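Local coordinates for protein aminoglycoside phosphotransferase (Alicyclobacillus acidocaldarius subsp. acidocaldarius, PDB 4PDY) that probably transfers phosphate groups and has a protein-kinase-like fold of the aminoglycoside phosphotransferase type, at residues A[182-187]-A[324-329]; A[194-199]-A[300-305]; A[203-208]-A[291-296]; A[259-264]-A[296-301]. All coordinates share one frame; numbering follows the deposited sequence. Where two conformers were deposited one is given.

Interaction 1: residues A[182-187]-A[324-329]; sequences DQLLLS and ALQQYA
Leu-184 is the bump of this contact. Its CG stands anti to the backbone N (chi1 175°), so the forked end projects from helix 180-187 at the long helix 319-347. Leu-325 reaches back from that helix, and the two side chains meet tip to tip: CD2 of Leu-184 lies 3.8 Å from CG of Leu-325. The same CD2 methyl settles into a shallow hollow floored by the backbone between Leu-325 and Gln-326 and walled by the aliphatic start of Gln-326, whose CG is 3.9 Å from it. The other branch, CD1 of Leu-184, leans one turn further along and rests on the CB of Ala-329, at 4.1 Å. In return, CD2 of Leu-325 fills the notch between the two leucines of the short helix, 3.8 Å from the backbone N of Leu-185 and also touching its CB. The side-chain contact is apolar, packing partly on backbone nitrogens, and with the segment axes 10.5 Å apart, crossing at 31°, leucines reaching toward each other bridge the gap. Leu-185 continues onto Trp-169 of helix 154-173, Leu-192 of helix 189-203 and Tyr-313 of helix 303-315, so the pair joins the outer end of this helical bundle.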
loop_
_atom_site.group_PDB
_atom_site.type_symbol
_atom_site.label_atom_id
_atom_site.label_comp_id
_atom_site.label_asym_id
_atom_site.label_seq_id
_atom_site.Cartn_x
_atom_site.Cartn_y
_atom_site.Cartn_z
ATOM N N ASP A 182 -23.563 6.185 14.475
ATOM C CA ASP A 182 -23.490 5.593 15.809
ATOM C C ASP A 182 -24.321 4.338 15.842
ATOM O O ASP A 182 -23.865 3.299 16.324
ATOM C CB ASP A 182 -24.047 6.568 16.839
ATOM C CG ASP A 182 -23.252 7.872 16.954
ATOM O OD1 ASP A 182 -22.011 7.874 16.767
ATOM O OD2 ASP A 182 -23.912 8.906 17.253
ATOM N N GLN A 183 -25.562 4.435 15.382
ATOM C CA GLN A 183 -26.465 3.288 15.445
ATOM C C GLN A 183 -25.966 2.139 14.574
ATOM O O GLN A 183 -26.014 0.973 14.956
ATOM C CB GLN A 183 -27.883 3.684 15.029
ATOM C CG GLN A 183 -28.520 4.688 15.968
ATOM C CD GLN A 183 -29.894 5.091 15.509
ATOM O OE1 GLN A 183 -30.785 4.254 15.421
ATOM N NE2 GLN A 183 -30.077 6.368 15.199
ATOM N N LEU A 184 -25.505 2.435 13.367
ATOM C CA LEU A 184 -24.998 1.406 12.481
ATOM C C LEU A 184 -23.761 0.715 13.092
ATOM O O LEU A 184 -23.661 -0.501 13.072
ATOM C CB LEU A 184 -24.694 1.998 11.104
ATOM C CG LEU A 184 -24.050 1.050 10.096
ATOM C CD1 LEU A 184 -24.918 -0.171 9.814
ATOM C CD2 LEU A 184 -23.765 1.795 8.806
ATOM N N LEU A 185 -22.821 1.492 13.600
ATOM C CA LEU A 185 -21.647 0.906 14.262
ATOM C C LEU A 185 -22.080 -0.016 15.426
ATOM O O LEU A 185 -21.601 -1.148 15.541
ATOM C CB LEU A 185 -20.706 2.014 14.759
ATOM C CG LEU A 185 -19.425 1.496 15.425
ATOM C CD1 LEU A 185 -18.502 0.832 14.410
ATOM C CD2 LEU A 185 -18.724 2.641 16.130
ATOM N N LEU A 186 -23.016 0.445 16.243
ATOM C CA LEU A 186 -23.489 -0.385 17.370
ATOM C C LEU A 186 -24.140 -1.684 16.902
ATOM O O LEU A 186 -23.980 -2.733 17.556
ATOM C CB LEU A 186 -24.426 0.414 18.279
ATOM C CG LEU A 186 -23.712 1.510 19.082
ATOM C CD1 LEU A 186 -24.700 2.547 19.570
ATOM C CD2 LEU A 186 -22.920 0.916 20.242
ATOM N N SER A 187 -24.829 -1.623 15.768
ATOM C CA SER A 187 -25.510 -2.794 15.232
ATOM C C SER A 187 -24.561 -3.909 14.816
ATOM O O SER A 187 -24.993 -5.051 14.690
ATOM C CB SER A 187 -26.393 -2.437 14.031
ATOM O OG SER A 187 -25.629 -2.227 12.842
ATOM N N ALA A 324 -18.947 5.116 3.941
ATOM C CA ALA A 324 -18.004 3.994 4.020
ATOM C C ALA A 324 -18.487 2.857 4.928
ATOM O O ALA A 324 -18.379 1.693 4.566
ATOM C CB ALA A 324 -16.648 4.484 4.479
ATOM N N LEU A 325 -19.056 3.211 6.081
ATOM C CA LEU A 325 -19.537 2.185 7.002
ATOM C C LEU A 325 -20.771 1.468 6.430
ATOM O O LEU A 325 -20.932 0.250 6.588
ATOM C CB LEU A 325 -19.837 2.786 8.364
ATOM C CG LEU A 325 -20.058 1.743 9.459
ATOM C CD1 LEU A 325 -18.776 0.994 9.753
ATOM C CD2 LEU A 325 -20.562 2.425 10.709
ATOM N N GLN A 326 -21.616 2.215 5.703
ATOM C CA GLN A 326 -22.768 1.618 5.035
ATOM C C GLN A 326 -22.320 0.588 3.995
ATOM O O GLN A 326 -22.875 -0.520 3.919
ATOM C CB GLN A 326 -23.652 2.667 4.355
ATOM C CG GLN A 326 -24.481 3.488 5.329
ATOM C CD GLN A 326 -25.129 4.708 4.711
ATOM O OE1 GLN A 326 -24.656 5.243 3.705
ATOM N NE2 GLN A 326 -26.220 5.136 5.286
ATOM N N GLN A 327 -21.315 0.942 3.200
ATOM C CA GLN A 327 -20.799 0.006 2.217
ATOM C C GLN A 327 -20.185 -1.224 2.875
ATOM O O GLN A 327 -20.346 -2.330 2.368
ATOM C CB GLN A 327 -19.772 0.659 1.285
ATOM C CG GLN A 327 -19.084 -0.348 0.359
ATOM C CD GLN A 327 -18.493 0.259 -0.894
ATOM O OE1 GLN A 327 -19.110 1.111 -1.541
ATOM N NE2 GLN A 327 -17.296 -0.205 -1.270
ATOM N N TYR A 328 -19.493 -1.040 4.000
ATOM C CA TYR A 328 -18.935 -2.189 4.708
ATOM C C TYR A 328 -20.068 -3.120 5.165
ATOM O O TYR A 328 -19.983 -4.336 5.032
ATOM C CB TYR A 328 -18.127 -1.726 5.914
ATOM C CG TYR A 328 -17.396 -2.863 6.622
ATOM C CD1 TYR A 328 -16.131 -3.255 6.208
ATOM C CD2 TYR A 328 -17.982 -3.550 7.663
ATOM C CE1 TYR A 328 -15.464 -4.291 6.827
ATOM C CE2 TYR A 328 -17.308 -4.572 8.295
ATOM C CZ TYR A 328 -16.052 -4.935 7.868
ATOM O OH TYR A 328 -15.360 -5.955 8.482
ATOM N N ALA A 329 -21.138 -2.545 5.693
ATOM C CA ALA A 329 -22.277 -3.328 6.152
ATOM C C ALA A 329 -22.918 -4.106 5.000
ATOM O O ALA A 329 -23.261 -5.276 5.138
ATOM C CB ALA A 329 -23.298 -2.434 6.820
#

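Interaction 2: residues A[194-199]-A[300-305]; sequences RDAAES and RFPYLP
The guanidinium of Arg-300 has Glu-198 OE1 over one face, 3.2 Å from NE, held by charge alone, as no N-H points at the oxygen. At its edge, NH2 donates to Asp-195 OD1 (3.0 Å, 153°) from above the carboxylate plane, completing a salt-bridge network. The ring of Phe-301 carries Pro-302 CD on one face and Ser-199 OG at its edge, 3.5 Å from Phe-301 CB; that hydroxyl is hydrogen-bonded to Ala-297 O. Ala-196 CB touches both CE1 of Phe-301 and CD of Pro-302. Arg-300 CG, anti to the backbone N (chi1 173°), lies 3.7 Å from Ser-199 N; bends at chi2 and chi3 then turn the guanidinium toward the two acids. An alanine here would remove the guanidinium, probably leaving Glu-198 with a long, weak pair to Arg-343 and Asp-195 relying mainly on Arg-335, and loosening helix 189-203 from the turn. Pro-302 centres an inverse gamma turn before helix 303-315, among helices 154-173, 189-203, 252-266 and 319-347.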
loop_
_atom_site.group_PDB
_atom_site.type_symbol
_atom_site.label_atom_id
_atom_site.label_comp_id
_atom_site.label_asym_id
_atom_site.label_seq_id
_atom_site.Cartn_x
_atom_site.Cartn_y
_atom_site.Cartn_z
ATOM N N ARG A 194 -15.978 -10.361 17.044
ATOM C CA ARG A 194 -15.596 -11.709 16.615
ATOM C C ARG A 194 -14.409 -11.660 15.661
ATOM O O ARG A 194 -13.433 -12.387 15.811
ATOM C CB ARG A 194 -16.764 -12.434 15.943
ATOM C CG ARG A 194 -16.503 -13.919 15.763
ATOM C CD ARG A 194 -17.495 -14.663 14.872
ATOM N NE ARG A 194 -18.840 -14.088 14.849
ATOM C CZ ARG A 194 -19.441 -13.529 13.792
ATOM N NH1 ARG A 194 -18.855 -13.455 12.608
ATOM N NH2 ARG A 194 -20.668 -13.050 13.927
ATOM N N ASP A 195 -14.486 -10.774 14.670
ATOM C CA ASP A 195 -13.410 -10.679 13.701
ATOM C C ASP A 195 -12.089 -10.210 14.320
ATOM O O ASP A 195 -11.024 -10.739 14.005
ATOM C CB ASP A 195 -13.790 -9.707 12.579
ATOM C CG ASP A 195 -14.732 -10.296 11.535
ATOM O OD1 ASP A 195 -14.928 -11.524 11.488
ATOM O OD2 ASP A 195 -15.261 -9.487 10.726
ATOM N N ALA A 196 -12.144 -9.189 15.180
ATOM C CA ALA A 196 -10.934 -8.711 15.842
ATOM C C ALA A 196 -10.308 -9.822 16.697
ATOM O O ALA A 196 -9.093 -10.005 16.669
ATOM C CB ALA A 196 -11.225 -7.494 16.704
ATOM N N ALA A 197 -11.138 -10.541 17.461
ATOM C CA ALA A 197 -10.647 -11.634 18.296
ATOM C C ALA A 197 -10.013 -12.741 17.465
ATOM O O ALA A 197 -8.956 -13.254 17.826
ATOM C CB ALA A 197 -11.771 -12.171 19.170
ATOM N N GLU A 198 -10.635 -13.088 16.329
ATOM C CA GLU A 198 -10.094 -14.141 15.463
ATOM C C GLU A 198 -8.775 -13.702 14.856
ATOM O O GLU A 198 -7.848 -14.493 14.745
ATOM C CB GLU A 198 -11.091 -14.534 14.368
ATOM C CG GLU A 198 -12.322 -15.255 14.908
ATOM C CD GLU A 198 -13.354 -15.589 13.844
ATOM O OE1 GLU A 198 -13.079 -15.359 12.664
ATOM O OE2 GLU A 198 -14.442 -16.106 14.182
ATOM N N SER A 199 -8.692 -12.421 14.483
ATOM C CA SER A 199 -7.447 -11.887 13.935
ATOM C C SER A 199 -6.294 -11.922 14.942
ATOM O O SER A 199 -5.208 -12.423 14.645
ATOM C CB SER A 199 -7.668 -10.451 13.439
ATOM O OG SER A 199 -6.433 -9.821 13.130
ATOM N N ARG A 300 -8.581 -10.628 8.304
ATOM C CA ARG A 300 -9.693 -10.885 9.192
ATOM C C ARG A 300 -9.991 -9.681 10.079
ATOM O O ARG A 300 -11.135 -9.471 10.481
ATOM C CB ARG A 300 -9.368 -12.110 10.067
ATOM C CG ARG A 300 -10.354 -12.447 11.183
ATOM C CD ARG A 300 -11.765 -12.716 10.721
ATOM N NE ARG A 300 -11.879 -13.979 10.017
ATOM C CZ ARG A 300 -13.016 -14.462 9.516
ATOM N NH1 ARG A 300 -13.003 -15.648 8.923
ATOM N NH2 ARG A 300 -14.159 -13.780 9.628
ATOM N N PHE A 301 -8.967 -8.903 10.410
ATOM C CA PHE A 301 -9.188 -7.751 11.291
ATOM C C PHE A 301 -10.131 -6.754 10.606
ATOM O O PHE A 301 -9.942 -6.489 9.411
ATOM C CB PHE A 301 -7.901 -7.011 11.605
ATOM C CG PHE A 301 -8.056 -6.062 12.735
ATOM C CD1 PHE A 301 -7.872 -6.486 14.058
ATOM C CD2 PHE A 301 -8.450 -4.753 12.492
ATOM C CE1 PHE A 301 -8.053 -5.607 15.099
ATOM C CE2 PHE A 301 -8.638 -3.871 13.536
ATOM C CZ PHE A 301 -8.440 -4.293 14.843
ATOM N N PRO A 302 -11.110 -6.194 11.330
ATOM C CA PRO A 302 -12.034 -5.204 10.750
ATOM C C PRO A 302 -11.395 -3.805 10.637
ATOM O O PRO A 302 -11.742 -2.863 11.350
ATOM C CB PRO A 302 -13.228 -5.242 11.707
ATOM C CG PRO A 302 -12.609 -5.537 13.037
ATOM C CD PRO A 302 -11.445 -6.469 12.749
ATOM N N TYR A 303 -10.428 -3.726 9.746
ATOM C CA TYR A 303 -9.615 -2.543 9.574
ATOM C C TYR A 303 -10.422 -1.321 9.144
ATOM O O TYR A 303 -10.235 -0.244 9.669
ATOM C CB TYR A 303 -8.551 -2.822 8.503
ATOM C CG TYR A 303 -7.744 -1.619 8.109
ATOM C CD1 TYR A 303 -6.724 -1.122 8.920
ATOM C CD2 TYR A 303 -8.012 -0.970 6.908
ATOM C CE1 TYR A 303 -5.996 -0.005 8.543
ATOM C CE2 TYR A 303 -7.282 0.134 6.520
ATOM C CZ TYR A 303 -6.275 0.612 7.321
ATOM O OH TYR A 303 -5.601 1.733 6.879
ATOM N N LEU A 304 -11.324 -1.511 8.190
ATOM C CA LEU A 304 -12.048 -0.348 7.684
ATOM C C LEU A 304 -12.975 0.262 8.749
ATOM O O LEU A 304 -12.954 1.473 8.965
ATOM C CB LEU A 304 -12.745 -0.657 6.341
ATOM C CG LEU A 304 -13.625 0.358 5.621
ATOM C CD1 LEU A 304 -13.533 0.166 4.111
ATOM C CD2 LEU A 304 -15.059 0.149 6.072
ATOM N N PRO A 305 -13.802 -0.562 9.416
ATOM C CA PRO A 305 -14.580 0.018 10.511
ATOM C C PRO A 305 -13.719 0.727 11.563
ATOM O O PRO A 305 -14.102 1.790 12.053
ATOM C CB PRO A 305 -15.309 -1.190 11.102
ATOM C CG PRO A 305 -15.470 -2.100 9.938
ATOM C CD PRO A 305 -14.209 -1.946 9.145
#

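Interaction 3: residues A[203-208]-A[291-296]; sequences FEDRDV and EYRAVE
Arg-293 reaches from helix 289-300 across the start of helix 206-218. Its CB touches the CG2 methyl of Val-208, 3.7 Å away. CG and CD then pass Asp-207 OD2, the chain bending at chi2 and chi3 so that the flat end turns to meet the carboxylate side-on. NE donates to Asp-207 OD2 (2.9 Å, 172°) and NH1 to OD1 of the same residue (3.0 Å, 177°). Both oxygens use their syn lone pairs, and the two planes are only 20° apart, so this is a nearly coplanar, two-pronged salt bridge that should fix the rotation of the guanidinium. NH1 has a second carboxylate nearby: Asp-205 OD2 lies 2.8 Å away, although that bond is weak because the N-H points well to one side. Asp-205, Asp-207 and Arg-293 thus form a salt-bridge network across the helix start, and the two carboxylates would probably stabilise the protonated guanidinium. Beside the salt bridge, Val-208 CG1 rests on Ala-294 CB at 4.0 Å. Further round helix 289-300, Val-295 packs against helix 252-266 and Glu-296 against helix 319-347, while Phe-203, just before the turn, lies on helix 154-173.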
loop_
_atom_site.group_PDB
_atom_site.type_symbol
_atom_site.label_atom_id
_atom_site.label_comp_id
_atom_site.label_asym_id
_atom_site.label_seq_id
_atom_site.Cartn_x
_atom_site.Cartn_y
_atom_site.Cartn_z
ATOM N N PHE A 203 -2.626 -13.890 14.942
ATOM C CA PHE A 203 -1.328 -13.257 15.181
ATOM C C PHE A 203 -0.536 -13.915 16.322
ATOM O O PHE A 203 0.681 -13.839 16.325
ATOM C CB PHE A 203 -1.477 -11.758 15.460
ATOM C CG PHE A 203 -1.747 -10.913 14.230
ATOM C CD1 PHE A 203 -0.827 -10.830 13.181
ATOM C CD2 PHE A 203 -2.903 -10.168 14.156
ATOM C CE1 PHE A 203 -1.081 -10.032 12.069
ATOM C CE2 PHE A 203 -3.160 -9.375 13.046
ATOM C CZ PHE A 203 -2.249 -9.312 12.012
ATOM N N GLU A 204 -1.244 -14.541 17.270
ATOM C CA GLU A 204 -0.641 -15.257 18.421
ATOM C C GLU A 204 -0.287 -16.714 18.118
ATOM O O GLU A 204 0.344 -17.373 18.939
ATOM C CB GLU A 204 -1.587 -15.155 19.620
ATOM C CG GLU A 204 -1.737 -13.722 20.102
ATOM C CD GLU A 204 -2.649 -13.572 21.294
ATOM O OE1 GLU A 204 -3.527 -14.434 21.498
ATOM O OE2 GLU A 204 -2.495 -12.572 22.029
ATOM N N ASP A 205 -0.656 -17.208 16.942
ATOM C CA ASP A 205 -0.331 -18.565 16.550
ATOM C C ASP A 205 1.147 -18.692 16.212
ATOM O O ASP A 205 1.735 -17.855 15.517
ATOM C CB ASP A 205 -1.189 -19.035 15.359
ATOM C CG ASP A 205 -2.642 -19.345 15.748
ATOM O OD1 ASP A 205 -2.907 -19.638 16.944
ATOM O OD2 ASP A 205 -3.529 -19.310 14.851
ATOM N N ARG A 206 1.750 -19.772 16.684
ATOM C CA ARG A 206 3.190 -19.935 16.563
ATOM C C ARG A 206 3.675 -20.000 15.105
ATOM O O ARG A 206 4.755 -19.508 14.768
ATOM C CB ARG A 206 3.619 -21.159 17.397
ATOM C CG ARG A 206 3.004 -22.476 16.936
ATOM C CD ARG A 206 2.748 -23.448 18.088
ATOM N NE ARG A 206 2.850 -24.845 17.672
ATOM C CZ ARG A 206 3.977 -25.470 17.325
ATOM N NH1 ARG A 206 5.147 -24.835 17.324
ATOM N NH2 ARG A 206 3.934 -26.752 16.973
ATOM N N ASP A 207 2.854 -20.552 14.226
ATOM C CA ASP A 207 3.227 -20.634 12.810
ATOM C C ASP A 207 3.284 -19.258 12.111
ATOM O O ASP A 207 4.181 -19.010 11.319
ATOM C CB ASP A 207 2.333 -21.616 12.046
ATOM C CG ASP A 207 0.895 -21.157 11.928
ATOM O OD1 ASP A 207 0.242 -20.896 12.968
ATOM O OD2 ASP A 207 0.398 -21.078 10.776
ATOM N N VAL A 208 2.341 -18.381 12.437
ATOM C CA VAL A 208 2.329 -17.006 11.924
ATOM C C VAL A 208 3.558 -16.238 12.408
ATOM O O VAL A 208 4.271 -15.603 11.623
ATOM C CB VAL A 208 1.020 -16.300 12.317
ATOM C CG1 VAL A 208 1.072 -14.820 11.979
ATOM C CG2 VAL A 208 -0.157 -16.980 11.616
ATOM N N GLU A 291 2.391 -18.372 5.618
ATOM C CA GLU A 291 2.253 -17.060 4.952
ATOM C C GLU A 291 0.792 -16.778 4.672
ATOM O O GLU A 291 0.321 -15.650 4.864
ATOM C CB GLU A 291 3.092 -16.982 3.680
ATOM C CG GLU A 291 3.032 -15.629 2.964
ATOM C CD GLU A 291 4.133 -15.510 1.948
ATOM O OE1 GLU A 291 4.209 -16.393 1.090
ATOM O OE2 GLU A 291 4.895 -14.523 1.984
ATOM N N TYR A 292 0.067 -17.780 4.189
ATOM C CA TYR A 292 -1.381 -17.625 4.033
ATOM C C TYR A 292 -2.006 -17.214 5.354
ATOM O O TYR A 292 -2.896 -16.392 5.417
ATOM C CB TYR A 292 -2.043 -18.903 3.553
ATOM C CG TYR A 292 -2.034 -19.163 2.078
ATOM C CD1 TYR A 292 -2.832 -18.396 1.231
ATOM C CD2 TYR A 292 -1.264 -20.170 1.520
ATOM C CE1 TYR A 292 -2.873 -18.632 -0.128
ATOM C CE2 TYR A 292 -1.294 -20.415 0.157
ATOM C CZ TYR A 292 -2.095 -19.625 -0.668
ATOM O OH TYR A 292 -2.162 -19.815 -2.037
ATOM N N ARG A 293 -1.578 -17.872 6.437
ATOM C CA ARG A 293 -2.201 -17.595 7.739
ATOM C C ARG A 293 -1.902 -16.181 8.232
ATOM O O ARG A 293 -2.759 -15.550 8.840
ATOM C CB ARG A 293 -1.799 -18.649 8.770
ATOM C CG ARG A 293 -2.142 -20.043 8.290
ATOM C CD ARG A 293 -3.047 -20.808 9.206
ATOM N NE ARG A 293 -2.530 -20.884 10.561
ATOM C CZ ARG A 293 -3.294 -20.963 11.642
ATOM N NH1 ARG A 293 -2.725 -21.010 12.833
ATOM N NH2 ARG A 293 -4.624 -21.000 11.541
ATOM N N ALA A 294 -0.686 -15.695 7.985
ATOM C CA ALA A 294 -0.360 -14.303 8.299
ATOM C C ALA A 294 -1.248 -13.326 7.511
ATOM O O ALA A 294 -1.736 -12.344 8.054
ATOM C CB ALA A 294 1.101 -14.021 8.022
ATOM N N VAL A 295 -1.448 -13.607 6.223
ATOM C CA VAL A 295 -2.338 -12.801 5.395
ATOM C C VAL A 295 -3.768 -12.870 5.954
ATOM O O VAL A 295 -4.434 -11.853 6.064
ATOM C CB VAL A 295 -2.288 -13.266 3.923
ATOM C CG1 VAL A 295 -3.412 -12.626 3.129
ATOM C CG2 VAL A 295 -0.946 -12.937 3.293
ATOM N N GLU A 296 -4.229 -14.071 6.345
ATOM C CA GLU A 296 -5.549 -14.171 6.929
ATOM C C GLU A 296 -5.688 -13.347 8.219
ATOM O O GLU A 296 -6.737 -12.747 8.465
ATOM C CB GLU A 296 -5.873 -15.619 7.271
ATOM C CG GLU A 296 -6.086 -16.519 6.067
ATOM C CD GLU A 296 -6.446 -17.926 6.497
ATOM O OE1 GLU A 296 -5.562 -18.663 7.000
ATOM O OE2 GLU A 296 -7.629 -18.276 6.345
#

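Interaction 4: residues A[259-264]-A[296-301]; sequences LLRRSL and EAILRF
The carbonyl oxygen of Ile-298 takes three bonds. Arg-261 NH2 comes in at 2.8 Å from above the carbonyl plane, Phe-301 N closes back on the same Ile-298 O with a long bond of 3.3 Å, and Arg-261 NH1 adds a weak one. NH1 also makes a weak bond to Phe-301 O, 3.1 Å off. One guanidinium thus ties together carbonyls where the helix gives way to a turn; Pro-302, four residues on, has no N-H to give Ile-298 O, and the arginine supplies donors there. The side chain leaves helix 252-266 with CG anti to the backbone N (chi1 -161°) and bends at chi3 to bring its tip over the helix end. Nearer the root, Leu-299 CD2 wedges between the helices, 3.8 Å from Arg-261 CB and 4.2 Å from Leu-260 CB. A leucine in place of Arg-261 has no donors for these carbonyls and would probably loosen the turn after Ile-298. The segment axes approach to 10.3 Å and cross at -39°. A bound thiocyanate, probably from the crystallisation liquor, lies close to the same arginine. The arrangement is an arginine from one helix donating to the C-terminal carbonyls of another, within the helical lobe of a kinase-like phosphotransferase fold.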
loop_
_atom_site.group_PDB
_atom_site.type_symbol
_atom_site.label_atom_id
_atom_site.label_comp_id
_atom_site.label_asym_id
_atom_site.label_seq_id
_atom_site.Cartn_x
_atom_site.Cartn_y
_atom_site.Cartn_z
ATOM N N LEU A 259 -2.661 -5.363 -0.793
ATOM C CA LEU A 259 -3.250 -5.502 -2.119
ATOM C C LEU A 259 -4.593 -6.209 -2.043
ATOM O O LEU A 259 -5.585 -5.773 -2.640
ATOM C CB LEU A 259 -2.310 -6.256 -3.042
ATOM C CG LEU A 259 -2.862 -6.499 -4.457
ATOM C CD1 LEU A 259 -3.208 -5.205 -5.201
ATOM C CD2 LEU A 259 -1.865 -7.294 -5.252
ATOM N N LEU A 260 -4.642 -7.317 -1.293
ATOM C CA LEU A 260 -5.878 -8.056 -1.207
ATOM C C LEU A 260 -6.999 -7.236 -0.578
ATOM O O LEU A 260 -8.139 -7.286 -1.017
ATOM C CB LEU A 260 -5.660 -9.360 -0.421
ATOM C CG LEU A 260 -4.911 -10.467 -1.159
ATOM C CD1 LEU A 260 -4.347 -11.516 -0.210
ATOM C CD2 LEU A 260 -5.818 -11.170 -2.164
ATOM N N ARG A 261 -6.707 -6.532 0.509
ATOM C CA ARG A 261 -7.774 -5.835 1.190
ATOM C C ARG A 261 -8.367 -4.761 0.271
ATOM O O ARG A 261 -9.571 -4.607 0.174
ATOM C CB ARG A 261 -7.335 -5.238 2.537
ATOM C CG ARG A 261 -8.556 -4.956 3.386
ATOM C CD ARG A 261 -8.343 -4.037 4.567
ATOM N NE ARG A 261 -7.309 -4.407 5.522
ATOM C CZ ARG A 261 -7.390 -5.311 6.518
ATOM N NH1 ARG A 261 -8.475 -6.045 6.737
ATOM N NH2 ARG A 261 -6.351 -5.441 7.326
ATOM N N ARG A 262 -7.494 -4.014 -0.357
ATOM C CA ARG A 262 -7.965 -2.944 -1.250
ATOM C C ARG A 262 -8.761 -3.501 -2.422
ATOM O O ARG A 262 -9.824 -2.965 -2.785
ATOM C CB ARG A 262 -6.770 -2.130 -1.740
ATOM C CG ARG A 262 -6.190 -1.238 -0.647
ATOM C CD ARG A 262 -5.071 -0.314 -1.114
ATOM N NE ARG A 262 -4.583 0.511 0.004
ATOM C CZ ARG A 262 -3.385 0.411 0.598
ATOM N NH1 ARG A 262 -2.455 -0.459 0.192
ATOM N NH2 ARG A 262 -3.098 1.221 1.613
ATOM N N SER A 263 -8.239 -4.561 -3.027
ATOM C CA SER A 263 -8.900 -5.187 -4.169
ATOM C C SER A 263 -10.254 -5.743 -3.745
ATOM O O SER A 263 -11.301 -5.402 -4.323
ATOM C CB SER A 263 -8.048 -6.314 -4.753
ATOM O OG SER A 263 -6.765 -5.861 -5.155
ATOM N N LEU A 264 -10.233 -6.588 -2.715
ATOM C CA LEU A 264 -11.445 -7.267 -2.295
ATOM C C LEU A 264 -12.520 -6.307 -1.799
ATOM O O LEU A 264 -13.700 -6.531 -2.025
ATOM C CB LEU A 264 -11.150 -8.330 -1.244
ATOM C CG LEU A 264 -10.340 -9.511 -1.781
ATOM C CD1 LEU A 264 -9.726 -10.299 -0.626
ATOM C CD2 LEU A 264 -11.164 -10.454 -2.658
ATOM N N GLU A 296 -4.229 -14.071 6.345
ATOM C CA GLU A 296 -5.549 -14.171 6.929
ATOM C C GLU A 296 -5.688 -13.347 8.219
ATOM O O GLU A 296 -6.737 -12.747 8.465
ATOM C CB GLU A 296 -5.873 -15.619 7.271
ATOM C CG GLU A 296 -6.086 -16.519 6.067
ATOM C CD GLU A 296 -6.446 -17.926 6.497
ATOM O OE1 GLU A 296 -5.562 -18.663 7.000
ATOM O OE2 GLU A 296 -7.629 -18.276 6.345
ATOM N N ALA A 297 -4.648 -13.348 9.051
ATOM C CA ALA A 297 -4.684 -12.574 10.290
ATOM C C ALA A 297 -4.945 -11.097 10.002
ATOM O O ALA A 297 -5.767 -10.426 10.653
ATOM C CB ALA A 297 -3.372 -12.716 11.053
ATOM N N ILE A 298 -4.252 -10.598 8.982
ATOM C CA ILE A 298 -4.395 -9.204 8.622
ATOM C C ILE A 298 -5.793 -8.948 8.032
ATOM O O ILE A 298 -6.481 -8.023 8.453
ATOM C CB ILE A 298 -3.289 -8.776 7.635
ATOM C CG1 ILE A 298 -1.919 -8.804 8.301
ATOM C CG2 ILE A 298 -3.541 -7.366 7.101
ATOM C CD1 ILE A 298 -0.773 -8.926 7.334
ATOM N N LEU A 299 -6.195 -9.742 7.034
ATOM C CA LEU A 299 -7.505 -9.548 6.415
ATOM C C LEU A 299 -8.703 -9.730 7.324
ATOM O O LEU A 299 -9.721 -9.059 7.162
ATOM C CB LEU A 299 -7.714 -10.490 5.263
ATOM C CG LEU A 299 -6.861 -10.296 4.052
ATOM C CD1 LEU A 299 -7.236 -11.328 3.006
ATOM C CD2 LEU A 299 -7.064 -8.884 3.523
ATOM N N ARG A 300 -8.581 -10.628 8.304
ATOM C CA ARG A 300 -9.693 -10.885 9.192
ATOM C C ARG A 300 -9.991 -9.681 10.079
ATOM O O ARG A 300 -11.135 -9.471 10.481
ATOM C CB ARG A 300 -9.368 -12.110 10.067
ATOM C CG ARG A 300 -10.354 -12.447 11.183
ATOM C CD ARG A 300 -11.765 -12.716 10.721
ATOM N NE ARG A 300 -11.879 -13.979 10.017
ATOM C CZ ARG A 300 -13.016 -14.462 9.516
ATOM N NH1 ARG A 300 -13.003 -15.648 8.923
ATOM N NH2 ARG A 300 -14.159 -13.780 9.628
ATOM N N PHE A 301 -8.967 -8.903 10.410
ATOM C CA PHE A 301 -9.188 -7.751 11.291
ATOM C C PHE A 301 -10.131 -6.754 10.606
ATOM O O PHE A 301 -9.942 -6.489 9.411
ATOM C CB PHE A 301 -7.901 -7.011 11.605
ATOM C CG PHE A 301 -8.056 -6.062 12.735
ATOM C CD1 PHE A 301 -7.872 -6.486 14.058
ATOM C CD2 PHE A 301 -8.450 -4.753 12.492
ATOM C CE1 PHE A 301 -8.053 -5.607 15.099
ATOM C CE2 PHE A 301 -8.638 -3.871 13.536
ATOM C CZ PHE A 301 -8.440 -4.293 14.843
#

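In the fold
From the N terminus the chain first builds the beta-rich lobe, then enters the helical region where all four contacts lie. Helix 180-187 waits for the late helix 319-347, so interaction 1 closes the widest loop and the other three lie within it. Helix 189-203 follows and is closed by the turn at 300-305 in interaction 2; within that loop, interaction 3 joins the start of helix 206-218 to helix 289-300. Helix 252-266 pairs with the end of that same helix in interaction 4, which crosses interaction 3 in sequence, sharing Glu-296 with it and Arg-300 and Phe-301 with interaction 2. Tyr-303 packing on Arg-261 also links interactions 2 and 4, and Tyr-328 packing on Pro-305 links 1 and 2.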